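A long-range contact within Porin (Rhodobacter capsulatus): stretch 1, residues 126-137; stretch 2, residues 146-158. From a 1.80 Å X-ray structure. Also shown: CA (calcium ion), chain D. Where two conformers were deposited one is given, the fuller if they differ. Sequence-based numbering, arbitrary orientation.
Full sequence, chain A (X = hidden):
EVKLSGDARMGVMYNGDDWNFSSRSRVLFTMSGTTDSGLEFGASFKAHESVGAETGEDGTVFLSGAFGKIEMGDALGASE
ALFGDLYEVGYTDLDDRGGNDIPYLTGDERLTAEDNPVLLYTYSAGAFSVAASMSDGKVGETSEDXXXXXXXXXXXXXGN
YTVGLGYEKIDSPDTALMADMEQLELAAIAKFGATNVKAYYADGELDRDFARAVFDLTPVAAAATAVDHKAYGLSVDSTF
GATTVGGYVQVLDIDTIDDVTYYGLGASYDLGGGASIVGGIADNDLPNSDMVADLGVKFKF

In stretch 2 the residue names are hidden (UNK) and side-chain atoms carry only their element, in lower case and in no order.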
ATOM      1  N   GLY A 126     -15.499  35.778   7.686  1.00 37.02           N
ATOM      2  CA  GLY A 126     -15.525  36.401   8.986  1.00 31.57           C
ATOM      3  C   GLY A 126     -15.813  35.439  10.119  1.00 47.32           C
ATOM      4  O   GLY A 126     -15.085  34.487  10.407  1.00 45.65           O
ATOM      5  N   ALA A 127     -16.909  35.741  10.786  1.00 33.24           N
ATOM      6  CA  ALA A 127     -17.327  35.001  11.963  1.00 42.64           C
ATOM      7  C   ALA A 127     -18.214  33.778  11.683  1.00 33.08           C
ATOM      8  O   ALA A 127     -18.564  32.976  12.556  1.00 40.51           O
ATOM      9  CB  ALA A 127     -18.074  35.976  12.848  1.00 35.42           C
ATOM     10  N   PHE A 128     -18.583  33.611  10.447  1.00 27.81           N
ATOM     11  CA  PHE A 128     -19.575  32.660  10.136  1.00 28.97           C
ATOM     12  C   PHE A 128     -19.013  31.580   9.241  1.00 40.19           C
ATOM     13  O   PHE A 128     -18.197  31.845   8.353  1.00 29.96           O
ATOM     14  CB  PHE A 128     -20.611  33.535   9.555  1.00 27.26           C
ATOM     15  CG  PHE A 128     -21.682  32.808   8.784  1.00 62.21           C
ATOM     16  CD1 PHE A 128     -22.777  32.305   9.470  1.00 68.83           C
ATOM     17  CD2 PHE A 128     -21.554  32.672   7.399  1.00 68.66           C
ATOM     18  CE1 PHE A 128     -23.759  31.657   8.744  1.00 68.63           C
ATOM     19  CE2 PHE A 128     -22.540  32.022   6.680  1.00 72.56           C
ATOM     20  CZ  PHE A 128     -23.640  31.520   7.364  1.00 71.50           C
ATOM     21  N   SER A 129     -19.524  30.372   9.451  1.00 32.05           N
ATOM     22  CA  SER A 129     -19.153  29.231   8.624  1.00 30.97           C
ATOM     23  C   SER A 129     -20.360  28.394   8.228  1.00 26.59           C
ATOM     24  O   SER A 129     -21.288  28.259   9.029  1.00 27.36           O
ATOM     25  CB  SER A 129     -18.196  28.336   9.366  1.00 27.55           C
ATOM     26  OG  SER A 129     -16.985  28.959   9.757  1.00 47.00           O
ATOM     27  N   VAL A 130     -20.411  27.912   6.997  1.00 28.17           N
ATOM     28  CA  VAL A 130     -21.439  26.987   6.564  1.00 29.20           C
ATOM     29  C   VAL A 130     -20.821  25.780   5.875  1.00 40.17           C
ATOM     30  O   VAL A 130     -19.753  25.887   5.255  1.00 25.40           O
ATOM     31  CB  VAL A 130     -22.400  27.583   5.581  1.00 24.69           C
ATOM     32  CG1 VAL A 130     -23.281  28.443   6.398  1.00 34.50           C
ATOM     33  CG2 VAL A 130     -21.715  28.288   4.439  1.00 27.14           C
ATOM     34  N   ALA A 131     -21.454  24.609   5.975  1.00 24.58           N
ATOM     35  CA  ALA A 131     -20.966  23.393   5.307  1.00 21.75           C
ATOM     36  C   ALA A 131     -22.164  22.626   4.726  1.00 27.70           C
ATOM     37  O   ALA A 131     -23.307  22.773   5.213  1.00 27.02           O
ATOM     38  CB  ALA A 131     -20.204  22.537   6.334  1.00 16.82           C
ATOM     39  N   ALA A 132     -21.992  21.896   3.635  1.00 24.98           N
ATOM     40  CA  ALA A 132     -23.075  21.116   3.055  1.00 25.03           C
ATOM     41  C   ALA A 132     -22.442  19.862   2.476  1.00 34.14           C
ATOM     42  O   ALA A 132     -21.349  19.929   1.914  1.00 20.34           O
ATOM     43  CB  ALA A 132     -23.764  21.905   1.940  1.00 23.74           C
ATOM     44  N   SER A 133     -23.034  18.686   2.615  1.00 21.23           N
ATOM     45  CA  SER A 133     -22.418  17.460   2.124  1.00 18.46           C
ATOM     46  C   SER A 133     -23.465  16.513   1.518  1.00 24.03           C
ATOM     47  O   SER A 133     -24.656  16.655   1.831  1.00 22.23           O
ATOM     48  CB  SER A 133     -21.726  16.796   3.277  1.00 14.79           C
ATOM     49  OG  SER A 133     -22.553  16.768   4.441  1.00 19.72           O
ATOM     50  N   MET A 134     -23.117  15.579   0.648  1.00 22.25           N
ATOM     51  CA  MET A 134     -24.078  14.611   0.133  1.00 21.58           C
ATOM     52  C   MET A 134     -23.353  13.453  -0.518  1.00 33.98           C
ATOM     53  O   MET A 134     -22.170  13.609  -0.870  1.00 19.01           O
ATOM     54  CB  MET A 134     -24.976  15.281  -0.888  1.00 18.41           C
ATOM     55  CG  MET A 134     -24.233  15.662  -2.164  1.00 25.36           C
ATOM     56  SD  MET A 134     -25.282  16.426  -3.416  1.00 35.96           S
ATOM     57  CE  MET A 134     -26.342  15.075  -3.847  1.00 37.35           C
ATOM     58  N   SER A 135     -23.987  12.288  -0.646  1.00 18.02           N
ATOM     59  CA  SER A 135     -23.409  11.188  -1.388  1.00 16.76           C
ATOM     60  C   SER A 135     -24.195  11.198  -2.676  1.00 16.94           C
ATOM     61  O   SER A 135     -25.164  11.953  -2.802  1.00 20.09           O
ATOM     62  CB  SER A 135     -23.572   9.862  -0.625  1.00 20.02           C
ATOM     63  OG  SER A 135     -24.934   9.569  -0.317  1.00 20.86           O
ATOM     64  N   ASP A 136     -23.855  10.406  -3.675  1.00 16.31           N
ATOM     65  CA  ASP A 136     -24.539  10.523  -4.927  1.00 16.45           C
ATOM     66  C   ASP A 136     -25.752   9.581  -5.096  1.00 22.62           C
ATOM     67  O   ASP A 136     -26.350   9.636  -6.178  1.00 22.11           O
ATOM     68  CB  ASP A 136     -23.531  10.278  -6.048  1.00 18.28           C
ATOM     69  CG  ASP A 136     -22.864   8.920  -6.141  1.00 26.65           C
ATOM     70  OD1 ASP A 136     -23.323   7.883  -5.658  1.00 23.99           O
ATOM     71  OD2 ASP A 136     -21.800   8.816  -6.740  1.00 20.64           O
ATOM     72  N   GLY A 137     -26.114   8.674  -4.163  1.00 24.48           N
ATOM     73  CA  GLY A 137     -27.305   7.818  -4.298  1.00 23.91           C
ATOM     74  C   GLY A 137     -27.128   6.554  -5.125  1.00 26.85           C
ATOM     75  O   GLY A 137     -28.101   5.818  -5.271  1.00 25.96           O
ATOM     76  N   UNK A 146     -28.740   3.399  -3.980  1.00 23.66           N
ATOM     77  CA  UNK A 146     -28.117   3.246  -2.678  1.00 18.81           C
ATOM     78  C   UNK A 146     -28.906   4.149  -1.769  1.00 10.77           C
ATOM     79  O   UNK A 146     -29.760   4.926  -2.202  1.00 22.23           O
ATOM     80  c   UNK A 146     -26.604   3.686  -2.755  1.00 21.54           C
ATOM     81  o   UNK A 146     -24.467   3.335  -1.728  1.00 26.76           O
ATOM     82  c   UNK A 146     -25.680   3.160  -1.658  1.00 31.62           C
ATOM     83  o   UNK A 146     -26.155   2.545  -0.708  1.00 34.30           O
ATOM     84  N   UNK A 147     -28.703   4.015  -0.453  1.00 16.46           N
ATOM     85  CA  UNK A 147     -29.186   5.021   0.497  1.00 23.36           C
ATOM     86  C   UNK A 147     -28.458   6.334   0.128  1.00 25.54           C
ATOM     87  O   UNK A 147     -27.353   6.264  -0.439  1.00 21.29           O
ATOM     88  c   UNK A 147     -28.790   4.662   1.920  1.00 18.36           C
ATOM     89  N   UNK A 148     -29.000   7.503   0.375  1.00 20.67           N
ATOM     90  CA  UNK A 148     -28.289   8.709   0.012  1.00 21.13           C
ATOM     91  C   UNK A 148     -28.209   9.582   1.226  1.00 28.17           C
ATOM     92  O   UNK A 148     -29.249   9.769   1.857  1.00 24.20           O
ATOM     93  o   UNK A 148     -28.173  11.887  -3.435  1.00 38.87           O
ATOM     94  c   UNK A 148     -28.306  10.623  -1.433  1.00 25.80           C
ATOM     95  c   UNK A 148     -28.879  11.233  -2.676  1.00 34.87           C
ATOM     96  c   UNK A 148     -29.037   9.361  -1.054  1.00 21.13           C
ATOM     97  n   UNK A 148     -30.140  11.014  -3.030  1.00 47.02           N
ATOM     98  N   UNK A 149     -27.046  10.125   1.599  1.00 17.81           N
ATOM     99  CA  UNK A 149     -26.963  10.941   2.797  1.00 17.51           C
ATOM    100  C   UNK A 149     -26.800  12.392   2.382  1.00 20.63           C
ATOM    101  O   UNK A 149     -26.403  12.641   1.229  1.00 18.55           O
ATOM    102  c   UNK A 149     -24.445  10.604   2.915  1.00 18.36           C
ATOM    103  c   UNK A 149     -25.787  10.555   3.655  1.00 19.12           C
ATOM    104  o   UNK A 149     -22.144  10.206   3.143  1.00 21.49           O
ATOM    105  c   UNK A 149     -23.249  10.104   3.687  1.00 20.39           C
ATOM    106  o   UNK A 149     -23.402   9.603   4.806  1.00 21.55           O
ATOM    107  N   UNK A 150     -27.156  13.288   3.294  1.00 18.17           N
ATOM    108  CA  UNK A 150     -27.042  14.737   3.066  1.00 20.14           C
ATOM    109  C   UNK A 150     -27.007  15.431   4.393  1.00 28.58           C
ATOM    110  O   UNK A 150     -27.625  14.964   5.350  1.00 27.20           O
ATOM    111  c   UNK A 150     -30.064  14.905  -1.108  1.00 70.32           C
ATOM    112  s   UNK A 150     -30.211  15.024   0.659  1.00 78.93           S
ATOM    113  c   UNK A 150     -28.218  15.383   2.387  1.00 27.78           C
ATOM    114  c   UNK A 150     -28.433  15.005   0.966  1.00 64.16           C
ATOM    115  N   UNK A 151     -26.341  16.576   4.510  1.00 21.76           N
ATOM    116  CA  UNK A 151     -26.340  17.323   5.757  1.00 22.34           C
ATOM    117  C   UNK A 151     -26.002  18.777   5.414  1.00 22.98           C
ATOM    118  O   UNK A 151     -25.475  19.084   4.315  1.00 20.23           O
ATOM    119  c   UNK A 151     -25.291  16.811   6.714  1.00 15.31           C
ATOM    120  N   UNK A 152     -26.424  19.654   6.304  1.00 21.53           N
ATOM    121  CA  UNK A 152     -26.156  21.080   6.171  1.00 23.07           C
ATOM    122  C   UNK A 152     -25.839  21.527   7.608  1.00 29.71           C
ATOM    123  O   UNK A 152     -26.370  20.970   8.583  1.00 27.21           O
ATOM    124  c   UNK A 152     -27.416  21.869   5.539  1.00 25.13           C
ATOM    125  c   UNK A 152     -28.655  21.690   6.401  0.53 23.43           C
ATOM    126  c   UNK A 152     -27.697  21.376   4.126  0.53 28.48           C
ATOM    127  N   UNK A 153     -24.911  22.469   7.827  1.00 27.54           N
ATOM    128  CA  UNK A 153     -24.609  22.964   9.167  1.00 23.02           C
ATOM    129  C   UNK A 153     -24.124  24.424   9.069  1.00 25.00           C
ATOM    130  O   UNK A 153     -23.595  24.825   8.016  1.00 23.08           O
ATOM    131  c   UNK A 153     -23.520  22.106   9.805  1.00 20.58           C
ATOM    132  N   UNK A 154     -24.305  25.225  10.103  1.00 25.22           N
ATOM    133  CA  UNK A 154     -23.836  26.606  10.114  1.00 31.60           C
ATOM    134  C   UNK A 154     -23.295  26.886  11.477  1.00 28.50           C
ATOM    135  O   UNK A 154     -23.730  26.277  12.451  1.00 28.42           O
ATOM    136  c   UNK A 154     -24.940  27.574   9.868  1.00 24.29           C
ATOM    137  N   UNK A 155     -22.294  27.744  11.623  1.00 26.24           N
ATOM    138  CA  UNK A 155     -21.757  28.068  12.928  1.00 31.59           C
ATOM    139  C   UNK A 155     -21.424  29.565  12.930  1.00 32.78           C
ATOM    140  O   UNK A 155     -21.257  30.213  11.889  1.00 27.08           O
ATOM    141  c   UNK A 155     -20.458  27.306  13.218  1.00 29.48           C
ATOM    142  N   UNK A 156     -21.352  30.096  14.125  1.00 27.28           N
ATOM    143  CA  UNK A 156     -21.031  31.475  14.347  1.00 27.65           C
ATOM    144  C   UNK A 156     -20.134  31.589  15.577  1.00 25.30           C
ATOM    145  O   UNK A 156     -20.411  31.081  16.672  1.00 31.37           O
ATOM    146  c   UNK A 156     -21.689  36.364  15.284  1.00 81.42           C
ATOM    147  o   UNK A 156     -21.434  37.701  15.543  1.00 98.25           O
ATOM    148  c   UNK A 156     -22.433  34.231  16.020  1.00 78.75           C
ATOM    149  c   UNK A 156     -21.410  35.855  14.020  1.00 70.03           C
ATOM    150  c   UNK A 156     -22.152  33.710  14.755  1.00 72.25           C
ATOM    151  c   UNK A 156     -22.205  35.567  16.293  1.00 76.52           C
ATOM    152  c   UNK A 156     -22.355  32.218  14.499  1.00 40.64           C
ATOM    153  c   UNK A 156     -21.643  34.521  13.747  1.00 68.07           C
ATOM    154  N   UNK A 157     -18.995  32.243  15.389  1.00 33.54           N
ATOM    155  CA  UNK A 157     -18.090  32.467  16.488  1.00 41.02           C
ATOM    156  C   UNK A 157     -18.252  33.900  17.006  1.00 45.31           C
ATOM    157  O   UNK A 157     -18.334  34.840  16.217  1.00 47.36           O
ATOM    158  c   UNK A 157     -15.658  32.212  17.128  1.00 34.86           C
ATOM    159  o   UNK A 157     -16.716  30.937  15.352  1.00 47.00           O
ATOM    160  c   UNK A 157     -16.680  32.212  15.992  1.00 31.49           C
ATOM    161  N   UNK A 158     -18.367  34.107  18.309  1.00 40.52           N
ATOM    162  CA  UNK A 158     -18.444  35.400  18.952  1.00 46.68           C
ATOM    163  C   UNK A 158     -17.620  35.270  20.218  1.00 44.70           C
ATOM    164  O   UNK A 158     -17.924  34.639  21.238  1.00 50.08           O
ATOM    165  c   UNK A 158     -20.983  35.055  21.439  1.00 75.24           C
ATOM    166  c   UNK A 158     -21.301  33.684  19.488  1.00 73.87           C
ATOM    167  c   UNK A 158     -21.759  34.180  22.181  1.00 79.76           C
ATOM    168  c   UNK A 158     -22.301  33.064  21.577  1.00 79.46           C
ATOM    169  c   UNK A 158     -22.071  32.819  20.236  1.00 73.60           C
ATOM    170  c   UNK A 158     -19.899  35.778  19.276  1.00 40.11           C
ATOM    171  c   UNK A 158     -20.752  34.807  20.090  1.00 60.39           C
TER
HETATM  172 CA    CA D 304     -21.714   6.437  -6.570  1.00 19.02          CA
HETATM  173  O   HOH W   1     -17.739  30.156  12.939  1.00 41.20           O
HETATM  174  O   HOH W   2     -25.348   7.341  -1.819  1.00 22.41           O
HETATM  175  O   HOH W   3     -19.495   6.968  -7.127  1.00 16.16           O

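Position 146 carries two side-chain carbons, the second bearing two oxygens: a carboxylate on a single methylene, hence D146. Its backbone N donates to G137 O at 2.8 Å, and one carboxylate oxygen accepts a weak bond from the next backbone N. Position 147 has one carbon, pointing away from stretch 1, so A147; its O receives a hydrogen bond from water 2, which also accepts from G137 N and bonds S135 OG.

Position 148 has three carbons in a row, the third bearing one oxygen and one nitrogen, an amide: Q148. Its side chain leaves sideways but ends near S135 and G137. Position 149 has three carbons ending in two oxygens, the carboxylate of E149. Its N donates to S135 OG (2.9 Å, 167°) and its O accepts from S135 N (3.1 Å), so a serine hydroxyl takes the place of a backbone carbonyl in this pair.

Position 150 is an unbranched chain of two carbons, sulfur and carbon, which only methionine fits; M150 CG lies 3.9 Å from M134 CB. Position 151 has a single carbon, 3.6 Å from S133 OG, giving A151. Position 152 has one carbon carrying two more, a beta-branched apolar group: V152, opposite A132 with CA atoms 4.4 Å apart.

Positions 153, 154 and 155 each have one carbon and are A153, A154 and A155. A153 and A155 pair with A131 and S129 through backbone hydrogen bonds, whereas A154 CB packs 3.9 Å from V130 CG1.

Position 156 has one carbon followed by a six-carbon ring bearing an oxygen, a phenol: Y156. Its CE1 lies 3.5 Å from A127 CB, and F128 CB sits at the ring edge, 4.4 Å from Y156 CD1. Position 157 has one carbon carrying an oxygen and a carbon, so T157; its N donates to A127 O (3.0 Å), and water 1 links that same oxygen to T157 OG1. Position 158 has one carbon and a six-carbon ring without oxygen: F158, poorly ordered and not in contact with stretch 1.

The strands run antiparallel at 178°, their axes approaching to 4.6 Å. S129, A131 and S133 form reciprocal N-to-O pairs with A155, A153 and A151, and the intervening CA atoms approach carbonyl oxygens, as M134 CA does E149 O at 3.2 Å. Side chains therefore alternate: F128, V130, A132 and M134 share one face with Y156, A154, V152 and M150, while the small serines and alanines occupy the other. Backbone pairing supplies the regular framework, and the 860 Å² buried includes the side-chain packing along it.

Stretch 2 (146-158) DAQEMAVAAAYTF
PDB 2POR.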